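PDB 3G85: transcriptional regulator (LacI family) from Clostridium acetobutylicum ATCC 824, which probably regulates transcription by binding cis-regulatory DNA, as LacI-family repressors do, and carries a periplasmic-binding-protein-like region of the kind that senses small effector molecules. Local coordinates for residues A[17-22]-A[52-57]; A[75-80]-A[94-99]. All coordinates share one frame; numbering follows the deposited sequence.

How the contacts relate
Contacts 1 and 2 lie at the C-terminal ends of neighbouring strands of one parallel sheet, their centres about 10 Å apart; the chain completes contact 1 before it enters contact 2. The sheet order 46-52, 13-19, 71-74, 94-97 puts residues 75-80 next to 17-22. Tyr-17 O and Ala-75 N, 3.0 Å apart, link the two backbones, and Asp-55 OD1 lies 2.7 Å from Ser-78 OG, a probable hydrogen bond. Glycerol, probably from the crystallisation liquor, is bound about 6 Å from the Trp-18 side chain and about 4 Å from that of Phe-97, a location consistent with the effector cleft of relatives.

Contact 1: residues A[17-22]-A[52-57]; sequences YWSSDI and YKTDCL
Ser-19 and Tyr-52 form a parallel beta bridge, their CA atoms 5.2 Å apart, where strand 13-19 meets the end of strand 46-52. Tyr-52 N donates to Trp-18 O (3.0 Å), and Ser-20 N returns a weak, bent bond to Tyr-52 O. Beyond the bridge both chains turn: a type I turn runs from Ser-19 to Ile-22 and a type II turn from Lys-53 to Cys-56. The Ser-20 hydroxyl joins these turns by accepting Thr-54 N at 2.9 Å, in a nearly straight bond (160°). With chi1 at 70°, CG of Tyr-52 sits between its own backbone N and carbonyl carbon, and the ring lies against the neighbouring strand. Ser-19 CA stands over one face in a CH-pi contact, 3.9 Å from the ring centroid, while Leu-57 CD1 lies over the opposite face, offset toward the rim. Edge strand 46-52 is thus fastened to 13-19 at the C-terminal end of the parallel sheet, the end that borders the interdomain cleft in periplasmic-binding-protein-like folds. Tyr-17 crosses Tyr-52 at about a right angle, its CB 3.6 Å from Tyr-52 CE1, and Leu-57 CD1 covers a face of the Tyr-17 ring. One water is held by Tyr-17 O, Ser-19 N and Tyr-52 OH. Ser-19 OG, anti to its backbone N, donates to Asp-21 OD1 at 2.6 Å from above the carboxylate plane and accepts a second water, which in turn receives Asp-55 N. Asn-76 ND2 is another donor to Asp-21 OD1.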
ATOM      1  N   TYR A  17       9.858   0.230  12.317  1.00 20.10           N
ATOM      2  CA  TYR A  17      10.901   0.770  11.442  1.00 20.83           C
ATOM      3  C   TYR A  17      10.287   1.287  10.137  1.00 21.04           C
ATOM      4  O   TYR A  17       9.637   0.527   9.439  1.00 20.07           O
ATOM      5  CB  TYR A  17      11.943  -0.294  11.172  1.00 21.57           C
ATOM      6  CG  TYR A  17      12.847  -0.444  12.356  1.00 23.15           C
ATOM      7  CD1 TYR A  17      13.927   0.416  12.527  1.00 22.46           C
ATOM      8  CD2 TYR A  17      12.572  -1.395  13.355  1.00 25.62           C
ATOM      9  CE1 TYR A  17      14.758   0.318  13.627  1.00 23.87           C
ATOM     10  CE2 TYR A  17      13.394  -1.516  14.488  1.00 25.88           C
ATOM     11  CZ  TYR A  17      14.488  -0.631  14.618  1.00 26.21           C
ATOM     12  OH  TYR A  17      15.320  -0.710  15.708  1.00 23.46           O
ATOM     13  N   TRP A  18      10.555   2.565   9.832  1.00 21.36           N
ATOM     14  CA  TRP A  18       9.889   3.302   8.757  1.00 21.09           C
ATOM     15  C   TRP A  18      10.908   3.778   7.713  1.00 21.38           C
ATOM     16  O   TRP A  18      11.612   4.791   7.917  1.00 20.87           O
ATOM     17  CB  TRP A  18       9.150   4.529   9.337  1.00 21.40           C
ATOM     18  CG  TRP A  18       8.263   5.173   8.311  1.00 21.75           C
ATOM     19  CD1 TRP A  18       8.536   6.270   7.544  1.00 20.82           C
ATOM     20  CD2 TRP A  18       6.930   4.752   7.962  1.00 22.73           C
ATOM     21  NE1 TRP A  18       7.457   6.543   6.713  1.00 20.82           N
ATOM     22  CE2 TRP A  18       6.480   5.600   6.934  1.00 21.39           C
ATOM     23  CE3 TRP A  18       6.106   3.681   8.376  1.00 23.09           C
ATOM     24  CZ2 TRP A  18       5.196   5.482   6.378  1.00 22.16           C
ATOM     25  CZ3 TRP A  18       4.842   3.534   7.775  1.00 23.81           C
ATOM     26  CH2 TRP A  18       4.408   4.436   6.785  1.00 21.73           C
ATOM     27  N   SER A  19      11.000   3.026   6.626  1.00 22.28           N
ATOM     28  CA  SER A  19      11.935   3.338   5.528  1.00 23.24           C
ATOM     29  C   SER A  19      11.662   4.721   4.881  1.00 23.34           C
ATOM     30  O   SER A  19      10.503   5.131   4.684  1.00 23.56           O
ATOM     31  CB  SER A  19      11.835   2.237   4.482  1.00 23.29           C
ATOM     32  OG  SER A  19      12.786   2.467   3.465  1.00 28.08           O
ATOM     33  N   SER A  20      12.731   5.432   4.542  1.00 24.08           N
ATOM     34  CA  SER A  20      12.602   6.750   3.904  1.00 24.38           C
ATOM     35  C   SER A  20      11.967   6.689   2.491  1.00 24.23           C
ATOM     36  O   SER A  20      11.523   7.713   1.960  1.00 25.02           O
ATOM     37  CB  SER A  20      13.993   7.441   3.881  1.00 24.81           C
ATOM     38  OG  SER A  20      14.848   6.736   3.009  1.00 23.57           O
ATOM     39  N   ASP A  21      11.930   5.527   1.857  1.00 23.83           N
ATOM     40  CA  ASP A  21      11.300   5.481   0.518  1.00 25.86           C
ATOM     41  C   ASP A  21       9.753   5.519   0.567  1.00 25.22           C
ATOM     42  O   ASP A  21       9.111   5.774  -0.449  1.00 25.11           O
ATOM     43  CB  ASP A  21      11.815   4.320  -0.340  1.00 26.62           C
ATOM     44  CG  ASP A  21      11.538   2.953   0.268  1.00 29.55           C
ATOM     45  OD1 ASP A  21      11.162   2.853   1.457  1.00 33.32           O
ATOM     46  OD2 ASP A  21      11.702   1.954  -0.472  1.00 30.71           O
ATOM     47  N   ILE A  22       9.177   5.268   1.750  1.00 23.20           N
ATOM     48  CA  ILE A  22       7.742   5.233   1.895  1.00 23.10           C
ATOM     49  C   ILE A  22       7.195   6.668   1.845  1.00 23.82           C
ATOM     50  O   ILE A  22       7.758   7.582   2.466  1.00 23.96           O
ATOM     51  CB  ILE A  22       7.289   4.572   3.208  1.00 22.38           C
ATOM     52  CG1 ILE A  22       7.931   3.163   3.378  1.00 22.47           C
ATOM     53  CG2 ILE A  22       5.752   4.511   3.222  1.00 23.34           C
ATOM     54  CD1 ILE A  22       7.876   2.602   4.824  1.00 22.08           C
ATOM     55  N   TYR A  52      14.293   5.270   9.208  1.00 21.58           N
ATOM     56  CA  TYR A  52      15.639   4.962   8.772  1.00 22.28           C
ATOM     57  C   TYR A  52      15.744   5.118   7.268  1.00 23.14           C
ATOM     58  O   TYR A  52      14.749   5.086   6.547  1.00 22.45           O
ATOM     59  CB  TYR A  52      16.012   3.543   9.211  1.00 22.00           C
ATOM     60  CG  TYR A  52      15.263   2.469   8.471  1.00 19.65           C
ATOM     61  CD1 TYR A  52      13.989   2.072   8.889  1.00 17.09           C
ATOM     62  CD2 TYR A  52      15.838   1.811   7.371  1.00 20.09           C
ATOM     63  CE1 TYR A  52      13.289   1.072   8.182  1.00 21.95           C
ATOM     64  CE2 TYR A  52      15.147   0.832   6.671  1.00 20.38           C
ATOM     65  CZ  TYR A  52      13.874   0.454   7.093  1.00 20.79           C
ATOM     66  OH  TYR A  52      13.163  -0.548   6.425  1.00 22.19           O
ATOM     67  N   LYS A  53      16.967   5.294   6.782  1.00 24.31           N
ATOM     68  CA  LYS A  53      17.183   5.523   5.368  1.00 25.33           C
ATOM     69  C   LYS A  53      17.053   4.224   4.584  1.00 25.46           C
ATOM     70  O   LYS A  53      17.473   3.186   5.054  1.00 24.76           O
ATOM     71  CB  LYS A  53      18.572   6.164   5.192  1.00 25.62           C
ATOM     72  CG  LYS A  53      18.957   6.568   3.801  1.00 31.21           C
ATOM     73  CD  LYS A  53      20.297   7.351   3.926  1.00 38.83           C
ATOM     74  CE  LYS A  53      21.112   7.359   2.639  1.00 44.73           C
ATOM     75  NZ  LYS A  53      20.274   7.681   1.434  1.00 46.49           N
ATOM     76  N   THR A  54      16.433   4.281   3.407  1.00 25.67           N
ATOM     77  CA  THR A  54      16.303   3.105   2.539  1.00 27.14           C
ATOM     78  C   THR A  54      17.605   2.286   2.522  1.00 27.09           C
ATOM     79  O   THR A  54      18.688   2.856   2.413  1.00 25.97           O
ATOM     80  CB  THR A  54      15.984   3.534   1.087  1.00 27.94           C
ATOM     81  OG1 THR A  54      14.761   4.285   1.076  1.00 33.58           O
ATOM     82  CG2 THR A  54      15.848   2.324   0.175  1.00 28.92           C
ATOM     83  N   ASP A  55      17.492   0.967   2.648  1.00 27.63           N
ATOM     84  CA  ASP A  55      18.652   0.059   2.633  1.00 27.98           C
ATOM     85  C   ASP A  55      19.548   0.098   3.868  1.00 28.89           C
ATOM     86  O   ASP A  55      20.617  -0.547   3.886  1.00 30.43           O
ATOM     87  CB  ASP A  55      19.486   0.234   1.346  1.00 28.05           C
ATOM     88  CG  ASP A  55      18.759  -0.257   0.099  1.00 28.22           C
ATOM     89  OD1 ASP A  55      17.864  -1.139   0.190  1.00 29.23           O
ATOM     90  OD2 ASP A  55      19.082   0.234  -0.993  1.00 29.01           O
ATOM     91  N   CYS A  56      19.139   0.819   4.915  1.00 27.92           N
ATOM     92  CA  CYS A  56      19.981   0.914   6.087  1.00 28.42           C
ATOM     93  C   CYS A  56      19.428   0.190   7.318  1.00 28.40           C
ATOM     94  O   CYS A  56      19.910   0.407   8.419  1.00 29.38           O
ATOM     95  CB  CYS A  56      20.263   2.376   6.422  1.00 27.44           C
ATOM     96  SG  CYS A  56      21.146   3.243   5.100  1.00 30.59           S
ATOM     97  N   LEU A  57      18.459  -0.696   7.133  1.00 28.06           N
ATOM     98  CA  LEU A  57      17.843  -1.345   8.287  1.00 27.59           C
ATOM     99  C   LEU A  57      18.915  -2.109   9.048  1.00 28.64           C
ATOM    100  O   LEU A  57      18.976  -2.045  10.276  1.00 28.62           O
ATOM    101  CB  LEU A  57      16.711  -2.293   7.886  1.00 26.57           C
ATOM    102  CG  LEU A  57      16.025  -2.988   9.083  1.00 26.18           C
ATOM    103  CD1 LEU A  57      15.413  -1.992  10.033  1.00 25.11           C
ATOM    104  CD2 LEU A  57      14.974  -4.001   8.579  1.00 27.06           C
TER
HETATM  105  O   HOH W   1      10.393   0.154   6.571  1.00 22.72           O
HETATM  106  O   HOH W   2      14.304   0.421   2.711  1.00 36.26           O

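Contact 2: residues A[75-80]-A[94-99]; sequences ANISNY and IILFNR
Ala-75 and Phe-97 bring the backbones nearest, CA to CA 5.1 Å, where the loop following strand 71-74 runs beside the end of strand 94-97. Ala-75 O lies 3.5 Å from Phe-97 CB, and a water bridges the chains by accepting Ile-77 N and donating to Phe-97 O. Further along, Arg-99 reaches back across to the loop. Its NH2 donates to Asn-76 OD1 at 2.6 Å, with the oxygen in the guanidinium plane; relative to the amide, the donor stands above the carbonyl plane, and the two flat groups are turned 75° apart. The same NH2 also donates to Ile-77 O, modelled so close that the exact length is doubtful. NH1 turns back to Asn-98 O (2.8 Å), giving the guanidinium backbone partners in both segments. The bend at chi2 (-83°) brings CD round beside Ile-77 CG2, which lies 3.4 Å from Arg-99 NE. These segments belong to the beta-alpha-beta unit of strand 71-74, helix 79-87 and strand 94-97, and the arginine ties the loop leading into the helix to the loop after the second strand. Ser-78 is the N-cap of that helix, its OG accepting Asp-81 N. A second water donates to Ile-77 O and Asn-79 OD1 and accepts the single N-H of Arg-99 NE at 2.7 Å, which leaves only a weak, bent share for Ile-77 O, 3.2 Å from NE. On the apolar side of Ile-77, its CD1 approaches Leu-96 CD2 at 4.2 Å, and both side chains also touch Leu-85 of the helix. Asn-76 OD1 has a further donor, Asn-139 ND2.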
ATOM      1  N   ALA A  75       7.935  -1.669   8.217  1.00 19.65           N
ATOM      2  CA  ALA A  75       6.855  -1.191   7.339  1.00 21.43           C
ATOM      3  C   ALA A  75       7.049  -1.520   5.849  1.00 22.83           C
ATOM      4  O   ALA A  75       6.084  -1.891   5.167  1.00 21.84           O
ATOM      5  CB  ALA A  75       6.638   0.303   7.544  1.00 21.13           C
ATOM      6  N   ASN A  76       8.284  -1.369   5.344  1.00 22.49           N
ATOM      7  CA  ASN A  76       8.565  -1.637   3.933  1.00 24.29           C
ATOM      8  C   ASN A  76      10.004  -2.076   3.747  1.00 24.22           C
ATOM      9  O   ASN A  76      10.866  -1.251   3.397  1.00 23.35           O
ATOM     10  CB  ASN A  76       8.258  -0.379   3.052  1.00 24.78           C
ATOM     11  CG  ASN A  76       8.583  -0.611   1.568  1.00 29.79           C
ATOM     12  OD1 ASN A  76       8.233  -1.658   1.005  1.00 33.53           O
ATOM     13  ND2 ASN A  76       9.271   0.354   0.939  1.00 29.04           N
ATOM     14  N   ILE A  77      10.293  -3.353   4.025  1.00 23.49           N
ATOM     15  CA  ILE A  77      11.674  -3.806   3.993  1.00 24.45           C
ATOM     16  C   ILE A  77      12.169  -3.861   2.533  1.00 25.53           C
ATOM     17  O   ILE A  77      11.411  -4.254   1.642  1.00 25.26           O
ATOM     18  CB  ILE A  77      11.841  -5.162   4.731  1.00 22.75           C
ATOM     19  CG1 ILE A  77      13.333  -5.433   5.003  1.00 25.04           C
ATOM     20  CG2 ILE A  77      11.082  -6.314   3.974  1.00 22.90           C
ATOM     21  CD1 ILE A  77      13.594  -6.355   6.169  1.00 25.11           C
ATOM     22  N   SER A  78      13.387  -3.375   2.288  1.00 26.39           N
ATOM     23  CA  SER A  78      13.991  -3.445   0.930  1.00 26.78           C
ATOM     24  C   SER A  78      14.555  -4.842   0.686  1.00 27.45           C
ATOM     25  O   SER A  78      14.794  -5.596   1.639  1.00 27.61           O
ATOM     26  CB  SER A  78      15.120  -2.416   0.781  1.00 26.47           C
ATOM     27  OG  SER A  78      16.235  -2.777   1.596  1.00 26.91           O
ATOM     28  N   ASN A  79      14.799  -5.181  -0.578  1.00 27.92           N
ATOM     29  CA  ASN A  79      15.451  -6.440  -0.920  1.00 29.53           C
ATOM     30  C   ASN A  79      16.811  -6.591  -0.245  1.00 29.02           C
ATOM     31  O   ASN A  79      17.108  -7.634   0.328  1.00 30.06           O
ATOM     32  CB  ASN A  79      15.599  -6.566  -2.439  1.00 30.45           C
ATOM     33  CG  ASN A  79      14.266  -6.680  -3.120  1.00 35.16           C
ATOM     34  OD1 ASN A  79      13.298  -7.162  -2.518  1.00 38.78           O
ATOM     35  ND2 ASN A  79      14.174  -6.170  -4.342  1.00 38.10           N
ATOM     36  N   TYR A  80      17.586  -5.510  -0.261  1.00 29.68           N
ATOM     37  CA  TYR A  80      18.878  -5.476   0.389  1.00 30.07           C
ATOM     38  C   TYR A  80      18.758  -5.786   1.893  1.00 30.18           C
ATOM     39  O   TYR A  80      19.452  -6.664   2.429  1.00 28.95           O
ATOM     40  CB  TYR A  80      19.551  -4.124   0.136  1.00 30.66           C
ATOM     41  CG  TYR A  80      20.953  -4.130   0.672  1.00 32.65           C
ATOM     42  CD1 TYR A  80      21.993  -4.710  -0.068  1.00 33.65           C
ATOM     43  CD2 TYR A  80      21.239  -3.604   1.922  1.00 32.99           C
ATOM     44  CE1 TYR A  80      23.277  -4.750   0.419  1.00 34.63           C
ATOM     45  CE2 TYR A  80      22.538  -3.649   2.437  1.00 34.88           C
ATOM     46  CZ  TYR A  80      23.543  -4.234   1.668  1.00 35.28           C
ATOM     47  OH  TYR A  80      24.819  -4.302   2.154  1.00 38.63           O
ATOM     48  N   ILE A  94      10.286 -10.200  14.819  1.00 28.17           N
ATOM     49  CA  ILE A  94      10.165  -9.207  13.750  1.00 27.47           C
ATOM     50  C   ILE A  94       8.995  -9.559  12.847  1.00 26.62           C
ATOM     51  O   ILE A  94       8.904 -10.673  12.339  1.00 25.98           O
ATOM     52  CB  ILE A  94      11.440  -9.119  12.865  1.00 28.29           C
ATOM     53  CG1 ILE A  94      12.671  -8.717  13.712  1.00 27.77           C
ATOM     54  CG2 ILE A  94      11.199  -8.162  11.674  1.00 25.21           C
ATOM     55  CD1 ILE A  94      13.946  -8.414  12.941  1.00 29.50           C
ATOM     56  N   ILE A  95       8.101  -8.598  12.652  1.00 23.96           N
ATOM     57  CA  ILE A  95       6.976  -8.760  11.730  1.00 23.68           C
ATOM     58  C   ILE A  95       7.258  -7.955  10.451  1.00 22.98           C
ATOM     59  O   ILE A  95       7.528  -6.753  10.518  1.00 23.01           O
ATOM     60  CB  ILE A  95       5.699  -8.251  12.368  1.00 23.32           C
ATOM     61  CG1 ILE A  95       5.524  -8.919  13.731  1.00 26.35           C
ATOM     62  CG2 ILE A  95       4.472  -8.575  11.498  1.00 23.01           C
ATOM     63  CD1 ILE A  95       4.331  -8.495  14.385  1.00 31.60           C
ATOM     64  N   LEU A  96       7.185  -8.607   9.304  1.00 22.05           N
ATOM     65  CA  LEU A  96       7.297  -7.919   8.039  1.00 22.16           C
ATOM     66  C   LEU A  96       5.909  -7.478   7.606  1.00 21.85           C
ATOM     67  O   LEU A  96       4.964  -8.259   7.665  1.00 21.12           O
ATOM     68  CB  LEU A  96       7.891  -8.838   6.972  1.00 22.79           C
ATOM     69  CG  LEU A  96       9.271  -9.398   7.341  1.00 20.49           C
ATOM     70  CD1 LEU A  96       9.803 -10.253   6.133  1.00 22.06           C
ATOM     71  CD2 LEU A  96      10.202  -8.253   7.673  1.00 23.81           C
ATOM     72  N   PHE A  97       5.792  -6.238   7.150  1.00 22.25           N
ATOM     73  CA  PHE A  97       4.527  -5.726   6.673  1.00 21.95           C
ATOM     74  C   PHE A  97       4.465  -5.866   5.157  1.00 23.16           C
ATOM     75  O   PHE A  97       5.322  -5.313   4.424  1.00 23.12           O
ATOM     76  CB  PHE A  97       4.390  -4.260   7.114  1.00 22.52           C
ATOM     77  CG  PHE A  97       2.999  -3.723   7.022  1.00 23.86           C
ATOM     78  CD1 PHE A  97       2.185  -3.709   8.140  1.00 26.04           C
ATOM     79  CD2 PHE A  97       2.521  -3.183   5.826  1.00 23.77           C
ATOM     80  CE1 PHE A  97       0.886  -3.185   8.080  1.00 24.32           C
ATOM     81  CE2 PHE A  97       1.209  -2.662   5.753  1.00 24.04           C
ATOM     82  CZ  PHE A  97       0.401  -2.680   6.897  1.00 23.62           C
ATOM     83  N   ASN A  98       3.467  -6.612   4.685  1.00 23.67           N
ATOM     84  CA  ASN A  98       3.243  -6.907   3.276  1.00 25.46           C
ATOM     85  C   ASN A  98       4.438  -7.530   2.542  1.00 27.06           C
ATOM     86  O   ASN A  98       4.819  -7.072   1.455  1.00 28.32           O
ATOM     87  CB  ASN A  98       2.763  -5.638   2.528  1.00 25.37           C
ATOM     88  CG  ASN A  98       1.799  -5.955   1.397  1.00 26.59           C
ATOM     89  OD1 ASN A  98       1.219  -7.044   1.325  1.00 25.21           O
ATOM     90  ND2 ASN A  98       1.621  -4.991   0.503  1.00 23.76           N
ATOM     91  N   ARG A  99       5.040  -8.546   3.147  1.00 28.40           N
ATOM     92  CA  ARG A  99       6.055  -9.358   2.499  1.00 30.62           C
ATOM     93  C   ARG A  99       5.837 -10.728   2.982  1.00 31.80           C
ATOM     94  O   ARG A  99       5.992 -10.965   4.178  1.00 33.67           O
ATOM     95  CB  ARG A  99       7.448  -9.033   3.022  1.00 31.08           C
ATOM     96  CG  ARG A  99       7.923  -7.779   2.693  1.00 33.82           C
ATOM     97  CD  ARG A  99       8.540  -7.749   1.294  1.00 38.16           C
ATOM     98  NE  ARG A  99       9.101  -6.408   1.187  1.00 38.98           N
ATOM     99  CZ  ARG A  99       8.377  -5.295   1.168  1.00 37.78           C
ATOM    100  NH1 ARG A  99       7.036  -5.354   1.186  1.00 42.64           N
ATOM    101  NH2 ARG A  99       8.987  -4.124   1.112  1.00 40.50           N
TER
HETATM  102  O   HOH W   3       8.064  -4.943   4.970  1.00 22.24           O
HETATM  103  O   HOH W   4      11.361  -6.701  -0.224  1.00 45.06           O